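Side-chain contact in GH127 beta-L-arabinofuranoside (Geobacillus stearothermophilus, PDB 4QK0), which probably hydrolyses beta-L-arabinofuranosides, as a family GH127 glycoside hydrolase with a helical catalytic domain: residues 153-158 against 162-167. Sequence-based numbering, arbitrary orientation.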
ATOM      1  N   ALA A 153     -16.093 -37.291  -3.727  1.00 25.63           N
ATOM      2  CA  ALA A 153     -14.752 -37.799  -3.874  1.00 24.41           C
ATOM      3  C   ALA A 153     -14.548 -39.141  -3.153  1.00 25.46           C
ATOM      4  O   ALA A 153     -13.812 -39.999  -3.635  1.00 25.96           O
ATOM      5  CB  ALA A 153     -13.721 -36.784  -3.377  1.00 23.97           C
ATOM      6  N   TYR A 154     -15.097 -39.240  -1.960  1.00 25.49           N
ATOM      7  CA  TYR A 154     -14.906 -40.400  -1.137  1.00 28.26           C
ATOM      8  C   TYR A 154     -15.625 -41.604  -1.792  1.00 28.60           C
ATOM      9  O   TYR A 154     -15.111 -42.701  -1.787  1.00 26.63           O
ATOM     10  CB  TYR A 154     -15.415 -40.121   0.303  1.00 30.10           C
ATOM     11  CG  TYR A 154     -14.937 -41.153   1.288  1.00 36.19           C
ATOM     12  CD1 TYR A 154     -13.642 -41.114   1.776  1.00 37.80           C
ATOM     13  CD2 TYR A 154     -15.762 -42.210   1.695  1.00 39.67           C
ATOM     14  CE1 TYR A 154     -13.170 -42.072   2.652  1.00 39.28           C
ATOM     15  CE2 TYR A 154     -15.306 -43.171   2.579  1.00 35.51           C
ATOM     16  CZ  TYR A 154     -14.006 -43.096   3.055  1.00 39.24           C
ATOM     17  OH  TYR A 154     -13.499 -44.038   3.931  1.00 35.44           O
ATOM     18  N   PHE A 155     -16.794 -41.374  -2.379  1.00 30.68           N
ATOM     19  CA  PHE A 155     -17.451 -42.424  -3.144  1.00 31.94           C
ATOM     20  C   PHE A 155     -16.637 -42.942  -4.331  1.00 31.73           C
ATOM     21  O   PHE A 155     -16.468 -44.149  -4.513  1.00 34.28           O
ATOM     22  CB  PHE A 155     -18.794 -41.950  -3.645  1.00 32.30           C
ATOM     23  CG  PHE A 155     -19.479 -42.971  -4.483  1.00 33.83           C
ATOM     24  CD1 PHE A 155     -19.853 -44.197  -3.925  1.00 35.99           C
ATOM     25  CD2 PHE A 155     -19.706 -42.751  -5.823  1.00 33.24           C
ATOM     26  CE1 PHE A 155     -20.451 -45.177  -4.692  1.00 36.59           C
ATOM     27  CE2 PHE A 155     -20.320 -43.725  -6.600  1.00 34.40           C
ATOM     28  CZ  PHE A 155     -20.696 -44.927  -6.034  1.00 37.07           C
ATOM     29  N   ARG A 156     -16.118 -42.038  -5.122  1.00 32.99           N
ATOM     30  CA  ARG A 156     -15.337 -42.397  -6.299  1.00 36.42           C
ATOM     31  C   ARG A 156     -14.111 -43.127  -5.906  1.00 39.47           C
ATOM     32  O   ARG A 156     -13.667 -43.980  -6.657  1.00 38.77           O
ATOM     33  CB  ARG A 156     -14.934 -41.159  -7.141  1.00 38.28           C
ATOM     34  CG  ARG A 156     -16.137 -40.511  -7.770  1.00 43.32           C
ATOM     35  CD  ARG A 156     -15.839 -39.378  -8.726  1.00 48.95           C
ATOM     36  NE  ARG A 156     -16.861 -39.528  -9.751  1.00 59.09           N
ATOM     37  CZ  ARG A 156     -17.506 -38.556 -10.365  1.00 63.76           C
ATOM     38  NH1 ARG A 156     -17.227 -37.285 -10.086  1.00 65.28           N
ATOM     39  NH2 ARG A 156     -18.427 -38.895 -11.277  1.00 58.35           N
ATOM     40  N   ALA A 157     -13.560 -42.817  -4.739  1.00 35.75           N
ATOM     41  CA  ALA A 157     -12.315 -43.463  -4.308  1.00 36.86           C
ATOM     42  C   ALA A 157     -12.507 -44.820  -3.672  1.00 32.71           C
ATOM     43  O   ALA A 157     -11.648 -45.676  -3.786  1.00 32.14           O
ATOM     44  CB  ALA A 157     -11.573 -42.575  -3.290  1.00 37.03           C
ATOM     45  N   THR A 158     -13.553 -44.959  -2.872  1.00 33.37           N
ATOM     46  CA  THR A 158     -13.686 -46.154  -2.059  1.00 35.42           C
ATOM     47  C   THR A 158     -14.871 -47.028  -2.430  1.00 34.27           C
ATOM     48  O   THR A 158     -14.952 -48.152  -1.960  1.00 36.11           O
ATOM     49  CB  THR A 158     -13.875 -45.809  -0.580  1.00 33.02           C
ATOM     50  OG1 THR A 158     -15.113 -45.095  -0.404  1.00 28.22           O
ATOM     51  CG2 THR A 158     -12.715 -45.008  -0.070  1.00 36.29           C
ATOM     52  N   ARG A 162     -22.105 -44.319   1.949  1.00 27.09           N
ATOM     53  CA  ARG A 162     -22.672 -43.757   3.164  1.00 30.98           C
ATOM     54  C   ARG A 162     -22.606 -42.198   3.204  1.00 27.93           C
ATOM     55  O   ARG A 162     -23.599 -41.523   3.469  1.00 25.74           O
ATOM     56  CB  ARG A 162     -21.924 -44.371   4.352  1.00 35.15           C
ATOM     57  CG  ARG A 162     -22.373 -43.891   5.698  1.00 37.25           C
ATOM     58  CD  ARG A 162     -23.673 -44.525   6.135  1.00 42.03           C
ATOM     59  NE  ARG A 162     -23.948 -43.983   7.466  1.00 48.61           N
ATOM     60  CZ  ARG A 162     -24.966 -43.183   7.798  1.00 49.71           C
ATOM     61  NH1 ARG A 162     -25.897 -42.833   6.928  1.00 48.02           N
ATOM     62  NH2 ARG A 162     -25.056 -42.742   9.045  1.00 56.00           N
ATOM     63  N   PHE A 163     -21.440 -41.643   2.892  1.00 28.24           N
ATOM     64  CA  PHE A 163     -21.233 -40.187   3.020  1.00 28.93           C
ATOM     65  C   PHE A 163     -22.066 -39.532   1.922  1.00 26.52           C
ATOM     66  O   PHE A 163     -22.799 -38.573   2.146  1.00 25.55           O
ATOM     67  CB  PHE A 163     -19.731 -39.891   2.923  1.00 29.10           C
ATOM     68  CG  PHE A 163     -19.314 -38.450   3.268  1.00 30.47           C
ATOM     69  CD1 PHE A 163     -20.195 -37.510   3.807  1.00 27.86           C
ATOM     70  CD2 PHE A 163     -17.971 -38.065   3.066  1.00 27.39           C
ATOM     71  CE1 PHE A 163     -19.746 -36.218   4.114  1.00 29.59           C
ATOM     72  CE2 PHE A 163     -17.545 -36.795   3.360  1.00 27.22           C
ATOM     73  CZ  PHE A 163     -18.428 -35.863   3.893  1.00 25.69           C
ATOM     74  N   LEU A 164     -22.002 -40.110   0.740  1.00 29.26           N
ATOM     75  CA  LEU A 164     -22.855 -39.646  -0.355  1.00 32.20           C
ATOM     76  C   LEU A 164     -24.349 -39.630  -0.027  1.00 32.19           C
ATOM     77  O   LEU A 164     -25.035 -38.656  -0.343  1.00 29.77           O
ATOM     78  CB  LEU A 164     -22.620 -40.501  -1.599  1.00 35.17           C
ATOM     79  CG  LEU A 164     -23.289 -39.997  -2.883  1.00 37.00           C
ATOM     80  CD1 LEU A 164     -22.695 -38.650  -3.231  1.00 37.33           C
ATOM     81  CD2 LEU A 164     -23.064 -40.981  -4.010  1.00 36.74           C
ATOM     82  N   ASP A 165     -24.829 -40.671   0.674  1.00 31.97           N
ATOM     83  CA  ASP A 165     -26.228 -40.728   1.082  1.00 33.80           C
ATOM     84  C   ASP A 165     -26.597 -39.627   2.041  1.00 29.89           C
ATOM     85  O   ASP A 165     -27.616 -38.991   1.905  1.00 31.95           O
ATOM     86  CB  ASP A 165     -26.552 -42.103   1.692  1.00 37.43           C
ATOM     87  CG  ASP A 165     -26.603 -43.223   0.629  1.00 41.36           C
ATOM     88  OD1 ASP A 165     -26.939 -42.923  -0.532  1.00 44.27           O
ATOM     89  OD2 ASP A 165     -26.285 -44.395   0.942  1.00 44.40           O
ATOM     90  N   ILE A 166     -25.758 -39.421   3.034  1.00 29.06           N
ATOM     91  CA  ILE A 166     -25.935 -38.330   3.994  1.00 27.00           C
ATOM     92  C   ILE A 166     -26.025 -36.985   3.261  1.00 24.50           C
ATOM     93  O   ILE A 166     -26.934 -36.198   3.534  1.00 25.36           O
ATOM     94  CB  ILE A 166     -24.729 -38.331   4.973  1.00 28.51           C
ATOM     95  CG1 ILE A 166     -24.825 -39.557   5.904  1.00 29.95           C
ATOM     96  CG2 ILE A 166     -24.634 -37.028   5.751  1.00 27.45           C
ATOM     97  CD1 ILE A 166     -23.512 -39.893   6.633  1.00 28.90           C
HETATM   98  N   MSE A 167     -25.085 -36.732   2.362  1.00 22.22           N
HETATM   99  CA  MSE A 167     -25.026 -35.442   1.706  1.00 24.98           C
HETATM  100  C   MSE A 167     -26.163 -35.233   0.707  1.00 28.80           C
HETATM  101  O   MSE A 167     -26.572 -34.096   0.481  1.00 25.57           O
HETATM  102  CB  MSE A 167     -23.644 -35.239   1.108  1.00 24.09           C
HETATM  103  CG  MSE A 167     -22.555 -35.148   2.207  1.00 27.03           C
HETATM  104 SE   MSE A 167     -23.063 -34.001   3.726  1.00 27.79          SE
HETATM  105  CE  MSE A 167     -23.439 -32.394   2.699  1.00 31.28           C
TER
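F155 and L164 both carry CG anti to the backbone N (chi1 178° and -171°), and from facing helices these torsions bring the phenyl ring of one to the isobutyl branch of the other. Methyl CD2 of L164 lies over one face of the F155 ring, displaced toward the rim, 4.1 Å from CG of F155. The second pair, Y154 and F163, does not stack ring on ring: CB of Y154 approaches the edge of the F163 ring near its plane, 4.3 Å from CD2 of F163. The phenol of Y154 instead takes CG2 of T158 against one face, and its OH is hydrogen-bonded to OD1 of D103 on helix 96-112. T158, in the last turn of helix 140-158, donates a hydrogen bond from OG1 to O of Y154 (2.8 Å), and its own N donates to the same oxygen from the opposite face of the carbonyl plane. The contact joins the end of helix 140-158 to the start of helix 162-177, a helical hairpin with a three-residue connection, consistent with the (alpha/alpha)6 barrel of GH127 catalytic domains. V204 of helix 194-205 touches both F155 and L164, while F163 reaches back to A150 and A151. Between the segments the chemistry is wholly apolar, methyl over ring face and methylene at ring edge, which implies cohesion through dispersion and burial of hydrocarbon, with little directional constraint.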